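Local coordinates for immunoreactive 84kD antigen PG93 (Porphyromonas gingivalis, PDB 5M11), which serves as an essential bacterial surface component of the type-IX secretion system and binds calcium and zinc ions, at residues E411-E416 and S454-F459; N434-L439 and I446-P451. All coordinates share one frame; numbering follows the deposited sequence.

Contact 1 of 2, residues E411-E416 and S454-F459. With ZN (zinc ion), chain C.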
loop_
_atom_site.group_PDB
_atom_site.type_symbol
_atom_site.label_atom_id
_atom_site.label_comp_id
_atom_site.label_asym_id
_atom_site.label_seq_id
_atom_site.Cartn_x
_atom_site.Cartn_y
_atom_site.Cartn_z
ATOM N N GLU A 411 5.227 37.231 -10.592
ATOM C CA GLU A 411 6.417 37.546 -9.770
ATOM C C GLU A 411 7.336 36.303 -9.606
ATOM O O GLU A 411 8.535 36.464 -9.361
ATOM C CB GLU A 411 6.015 38.166 -8.401
ATOM C CG GLU A 411 7.029 38.115 -7.262
ATOM C CD GLU A 411 6.759 37.074 -6.192
ATOM O OE1 GLU A 411 5.583 36.904 -5.797
ATOM O OE2 GLU A 411 7.739 36.456 -5.714
ATOM N N THR A 412 6.775 35.084 -9.790
ATOM C CA THR A 412 7.422 33.761 -9.686
ATOM C C THR A 412 7.711 33.165 -11.094
ATOM O O THR A 412 7.035 33.531 -12.065
ATOM C CB THR A 412 6.478 32.846 -8.895
ATOM O OG1 THR A 412 6.053 33.489 -7.692
ATOM C CG2 THR A 412 7.089 31.572 -8.552
ATOM N N ALA A 413 8.693 32.242 -11.205
ATOM C CA ALA A 413 8.972 31.592 -12.501
ATOM C C ALA A 413 8.029 30.386 -12.731
ATOM O O ALA A 413 8.026 29.823 -13.831
ATOM C CB ALA A 413 10.427 31.162 -12.606
ATOM N N ILE A 414 7.206 30.026 -11.696
ATOM C CA ILE A 414 6.183 28.971 -11.711
ATOM C C ILE A 414 5.047 29.468 -12.609
ATOM O O ILE A 414 4.139 30.166 -12.154
ATOM C CB ILE A 414 5.706 28.579 -10.264
ATOM C CG1 ILE A 414 6.876 28.156 -9.321
ATOM C CG2 ILE A 414 4.599 27.516 -10.252
ATOM C CD1 ILE A 414 7.914 27.233 -9.841
ATOM N N ALA A 415 5.166 29.162 -13.913
ATOM C CA ALA A 415 4.226 29.547 -14.972
ATOM C C ALA A 415 2.937 28.715 -14.909
ATOM O O ALA A 415 2.996 27.487 -14.775
ATOM C CB ALA A 415 4.886 29.377 -16.330
ATOM N N GLU A 416 1.782 29.387 -15.021
ATOM C CA GLU A 416 0.473 28.743 -14.987
ATOM C C GLU A 416 -0.055 28.462 -16.405
ATOM O O GLU A 416 -0.075 29.360 -17.254
ATOM C CB GLU A 416 -0.544 29.603 -14.212
ATOM C CG GLU A 416 -0.121 30.004 -12.808
ATOM C CD GLU A 416 -1.115 30.857 -12.038
ATOM O OE1 GLU A 416 -1.672 31.818 -12.621
ATOM O OE2 GLU A 416 -1.305 30.581 -10.831
ATOM N N SER A 454 16.738 34.300 -3.344
ATOM C CA SER A 454 15.305 34.310 -3.670
ATOM C C SER A 454 15.097 34.841 -5.100
ATOM O O SER A 454 14.205 35.652 -5.342
ATOM C CB SER A 454 14.498 35.098 -2.641
ATOM O OG SER A 454 14.314 34.337 -1.461
ATOM N N THR A 455 15.947 34.386 -6.041
ATOM C CA THR A 455 15.885 34.795 -7.447
ATOM C C THR A 455 15.351 33.644 -8.288
ATOM O O THR A 455 15.530 32.482 -7.924
ATOM C CB THR A 455 17.245 35.300 -7.956
ATOM O OG1 THR A 455 18.243 34.303 -7.735
ATOM C CG2 THR A 455 17.659 36.614 -7.311
ATOM N N TRP A 456 14.667 33.975 -9.388
ATOM C CA TRP A 456 14.046 33.030 -10.314
ATOM C C TRP A 456 14.590 33.187 -11.736
ATOM O O TRP A 456 14.888 34.303 -12.167
ATOM C CB TRP A 456 12.523 33.249 -10.350
ATOM C CG TRP A 456 11.792 32.960 -9.073
ATOM C CD1 TRP A 456 11.401 33.867 -8.128
ATOM C CD2 TRP A 456 11.267 31.691 -8.654
ATOM N NE1 TRP A 456 10.685 33.237 -7.134
ATOM C CE2 TRP A 456 10.590 31.900 -7.433
ATOM C CE3 TRP A 456 11.309 30.393 -9.190
ATOM C CZ2 TRP A 456 9.990 30.854 -6.724
ATOM C CZ3 TRP A 456 10.664 29.370 -8.513
ATOM C CH2 TRP A 456 10.022 29.602 -7.291
ATOM N N HIS A 457 14.660 32.074 -12.479
ATOM C CA HIS A 457 15.066 32.009 -13.885
ATOM C C HIS A 457 14.357 30.845 -14.556
ATOM O O HIS A 457 14.369 29.739 -14.033
ATOM C CB HIS A 457 16.587 31.864 -14.042
ATOM C CG HIS A 457 17.376 33.042 -13.570
ATOM N ND1 HIS A 457 17.465 34.205 -14.325
ATOM C CD2 HIS A 457 18.106 33.195 -12.443
ATOM C CE1 HIS A 457 18.240 35.024 -13.632
ATOM N NE2 HIS A 457 18.645 34.463 -12.491
ATOM N N SER A 458 13.695 31.100 -15.676
ATOM C CA SER A 458 13.018 30.057 -16.450
ATOM C C SER A 458 13.410 30.181 -17.916
ATOM O O SER A 458 13.747 31.277 -18.393
ATOM C CB SER A 458 11.501 30.096 -16.273
ATOM O OG SER A 458 10.977 31.394 -16.482
ATOM N N PHE A 459 13.435 29.035 -18.600
ATOM C CA PHE A 459 13.774 28.918 -20.012
ATOM C C PHE A 459 13.182 27.626 -20.579
ATOM O O PHE A 459 12.496 26.898 -19.861
ATOM C CB PHE A 459 15.310 28.964 -20.210
ATOM C CG PHE A 459 16.103 27.871 -19.520
ATOM C CD1 PHE A 459 16.296 26.634 -20.131
ATOM C CD2 PHE A 459 16.711 28.102 -18.295
ATOM C CE1 PHE A 459 17.033 25.628 -19.503
ATOM C CE2 PHE A 459 17.473 27.099 -17.680
ATOM C CZ PHE A 459 17.633 25.872 -18.296
HETATM ZN ZN ZN C . 20.302 34.696 -11.256
#

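Contact 2 of 2, residues N434-L439 and I446-P451. With CA (calcium ion), chain M.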
loop_
_atom_site.group_PDB
_atom_site.type_symbol
_atom_site.label_atom_id
_atom_site.label_comp_id
_atom_site.label_asym_id
_atom_site.label_seq_id
_atom_site.Cartn_x
_atom_site.Cartn_y
_atom_site.Cartn_z
ATOM N N ASN A 434 20.839 25.016 -5.581
ATOM C CA ASN A 434 19.741 25.605 -6.340
ATOM C C ASN A 434 18.662 24.583 -6.638
ATOM O O ASN A 434 18.956 23.401 -6.765
ATOM C CB ASN A 434 20.249 26.195 -7.653
ATOM C CG ASN A 434 21.227 27.311 -7.475
ATOM O OD1 ASN A 434 20.980 28.274 -6.734
ATOM N ND2 ASN A 434 22.351 27.200 -8.164
ATOM N N LEU A 435 17.421 25.042 -6.805
ATOM C CA LEU A 435 16.325 24.159 -7.119
ATOM C C LEU A 435 15.991 24.228 -8.593
ATOM O O LEU A 435 15.485 25.237 -9.071
ATOM C CB LEU A 435 15.085 24.485 -6.270
ATOM C CG LEU A 435 13.829 23.649 -6.580
ATOM C CD1 LEU A 435 13.929 22.245 -5.987
ATOM C CD2 LEU A 435 12.586 24.346 -6.097
ATOM N N TRP A 436 16.263 23.147 -9.308
ATOM C CA TRP A 436 15.900 22.984 -10.709
ATOM C C TRP A 436 14.589 22.201 -10.776
ATOM O O TRP A 436 14.345 21.301 -9.955
ATOM C CB TRP A 436 17.014 22.269 -11.465
ATOM C CG TRP A 436 18.232 23.108 -11.571
ATOM C CD1 TRP A 436 19.233 23.219 -10.652
ATOM C CD2 TRP A 436 18.528 24.054 -12.608
ATOM N NE1 TRP A 436 20.154 24.156 -11.068
ATOM C CE2 TRP A 436 19.761 24.660 -12.282
ATOM C CE3 TRP A 436 17.883 24.427 -13.800
ATOM C CZ2 TRP A 436 20.353 25.626 -13.090
ATOM C CZ3 TRP A 436 18.474 25.381 -14.607
ATOM C CH2 TRP A 436 19.684 25.981 -14.243
ATOM N N GLY A 437 13.754 22.548 -11.725
ATOM C CA GLY A 437 12.484 21.873 -11.872
ATOM C C GLY A 437 11.836 22.192 -13.187
ATOM O O GLY A 437 12.254 23.112 -13.895
ATOM N N THR A 438 10.803 21.423 -13.515
ATOM C CA THR A 438 10.058 21.581 -14.752
ATOM C C THR A 438 8.572 21.844 -14.432
ATOM O O THR A 438 8.106 21.544 -13.329
ATOM C CB THR A 438 10.275 20.360 -15.672
ATOM O OG1 THR A 438 9.449 19.277 -15.235
ATOM C CG2 THR A 438 11.753 19.936 -15.779
ATOM N N LEU A 439 7.853 22.450 -15.398
ATOM C CA LEU A 439 6.431 22.805 -15.336
ATOM C C LEU A 439 5.711 22.235 -16.540
ATOM O O LEU A 439 6.246 22.239 -17.658
ATOM C CB LEU A 439 6.238 24.333 -15.315
ATOM C CG LEU A 439 6.983 25.159 -14.271
ATOM C CD1 LEU A 439 7.400 26.511 -14.843
ATOM C CD2 LEU A 439 6.150 25.347 -13.033
ATOM N N ILE A 446 11.343 24.717 -18.259
ATOM C CA ILE A 446 12.423 24.458 -17.300
ATOM C C ILE A 446 12.708 25.706 -16.452
ATOM O O ILE A 446 12.806 26.803 -17.000
ATOM C CB ILE A 446 13.684 23.994 -18.095
ATOM C CG1 ILE A 446 13.378 22.718 -18.956
ATOM C CG2 ILE A 446 14.860 23.750 -17.150
ATOM C CD1 ILE A 446 14.015 22.673 -20.299
ATOM N N PHE A 447 12.858 25.540 -15.124
ATOM C CA PHE A 447 13.138 26.669 -14.236
ATOM C C PHE A 447 14.212 26.343 -13.177
ATOM O O PHE A 447 14.559 25.180 -12.943
ATOM C CB PHE A 447 11.839 27.183 -13.548
ATOM C CG PHE A 447 11.284 26.319 -12.438
ATOM C CD1 PHE A 447 11.762 26.432 -11.139
ATOM C CD2 PHE A 447 10.263 25.413 -12.684
ATOM C CE1 PHE A 447 11.270 25.613 -10.120
ATOM C CE2 PHE A 447 9.765 24.600 -11.660
ATOM C CZ PHE A 447 10.285 24.694 -10.388
ATOM N N MET A 448 14.716 27.408 -12.535
ATOM C CA MET A 448 15.656 27.368 -11.435
ATOM C C MET A 448 15.291 28.438 -10.388
ATOM O O MET A 448 14.966 29.591 -10.742
ATOM C CB MET A 448 17.103 27.533 -11.896
ATOM C CG MET A 448 18.091 27.268 -10.778
ATOM S SD MET A 448 19.398 28.513 -10.599
ATOM C CE MET A 448 18.474 29.902 -9.862
ATOM N N TYR A 449 15.376 28.043 -9.090
ATOM C CA TYR A 449 15.150 28.914 -7.943
ATOM C C TYR A 449 16.351 28.888 -7.023
ATOM O O TYR A 449 16.814 27.808 -6.646
ATOM C CB TYR A 449 13.889 28.509 -7.176
ATOM C CG TYR A 449 13.605 29.345 -5.943
ATOM C CD1 TYR A 449 13.419 30.722 -6.034
ATOM C CD2 TYR A 449 13.467 28.752 -4.691
ATOM C CE1 TYR A 449 13.141 31.489 -4.908
ATOM C CE2 TYR A 449 13.182 29.508 -3.560
ATOM C CZ TYR A 449 13.020 30.876 -3.672
ATOM O OH TYR A 449 12.755 31.611 -2.547
ATOM N N ASP A 450 16.880 30.082 -6.694
ATOM C CA ASP A 450 17.983 30.225 -5.738
ATOM C C ASP A 450 17.314 30.472 -4.394
ATOM O O ASP A 450 16.731 31.546 -4.210
ATOM C CB ASP A 450 18.978 31.349 -6.131
ATOM C CG ASP A 450 20.332 31.309 -5.409
ATOM O OD1 ASP A 450 20.377 30.856 -4.236
ATOM O OD2 ASP A 450 21.341 31.751 -6.011
ATOM N N PRO A 451 17.258 29.463 -3.489
ATOM C CA PRO A 451 16.545 29.661 -2.219
ATOM C C PRO A 451 17.185 30.740 -1.346
ATOM O O PRO A 451 16.491 31.335 -0.517
ATOM C CB PRO A 451 16.622 28.281 -1.548
ATOM C CG PRO A 451 16.966 27.342 -2.626
ATOM C CD PRO A 451 17.834 28.108 -3.559
HETATM CA CA CA M . 22.906 32.316 -4.285
#

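Contact 1 of 2, residues E411-E416 and S454-F459
A loop between two neighbouring blades of a beta-propeller packs here against an outermost strand, 455-459, of the second blade. The loop, 411-416, lies between strands 402-407 and 422-429. Strand 455-459 is the fourth strand of its antiparallel sheet.

The contact is mainly apolar and centres on the indole of W456. The CB of W456 points toward the loop. Its chi1 of -65° then sets CG beside the backbone N, with the indole laid along the loop. Above one face of the indole sit T412 CG2 and the backbone N of A413. T412 CG2 makes a CH-pi contact, 3.7 Å from the centroid of the W456 six-membered ring. The methyl is anti to the backbone N of T412, and the two side chains run the same way. A413 CB points at the strand and touches W456 CE3 at 3.6 Å. I414 crosses the indole obliquely, its CD1 3.7 Å from W456 CZ3. I414 is also the centre of an inverse gamma turn. Y449 stacks on the W456 ring, and Y407 meets it edge-to-face.

Two polar side chains of the strand, S458 and H457, have their partners outside the loop. S458 OG lies 3.9 Å from A413 CB, but its hydrogen bond goes to K444 NZ. H457 points its CB away from the loop and coordinates zinc, with H457 NE2 2.1 Å from the ion.

Contact 2 of 2, residues N434-L439 and I446-P451
The W436 indole carries M448 over one face, with M448 CG 3.4 Å from W436 CE2. M448 CB lies almost on the normal of the six-membered ring, 3.6 Å from its centroid, a CH-pi contact. The M448 chain bends so that SD makes an oblique Met-aromatic contact with W436. W436 NE1 hydrogen-bonds D430 OD2, and K481 makes a cation-pi contact with the ring. The F447 ring has G437 CA over one face, 4.0 Å from the ring centroid, with F447 CG in the crowded position (chi1 74°). L439 crosses it at about a right angle, L439 CG 3.7 Å from F447 CD2.

The backbones form an antiparallel beta hairpin, the middle two strands of a propeller blade. L435-Y449 and G437-F447 are its hydrogen-bonded pairs. L435 N to Y449 O is nearly straight, at 2.8 Å and 175°.

At the hairpin's open end D450 OD2 binds calcium at 2.4 Å, and D450 OD1 accepts a hydrogen bond from Q452 N. N434 OD1 stands 3.4 Å from D450 CG without a bond, the amide and carboxylate planes 76° apart. The calcium would be expected to keep the D450 carboxylate ionised.

Strands 446-450 and 455-459 are neighbours in one propeller blade, so the two contacts are continuous. Their centres lie 8 Å apart, and both strands of contact 2 fall within the 37 residues that separate the two segments of contact 1. Probable backbone hydrogen bonds join them: H457 O to M448 N and F459 N to I446 O, both at 2.8 Å. Y449, F447 and W456 share the loop-covered face of the sheet, where I414 touches F447. On the other face M448 and H457 are close, and the M448 side chain is about 5 Å from the zinc. Metal ligands H457 and D450 lie on neighbouring strands, with the zinc and calcium ions about 8 Å apart.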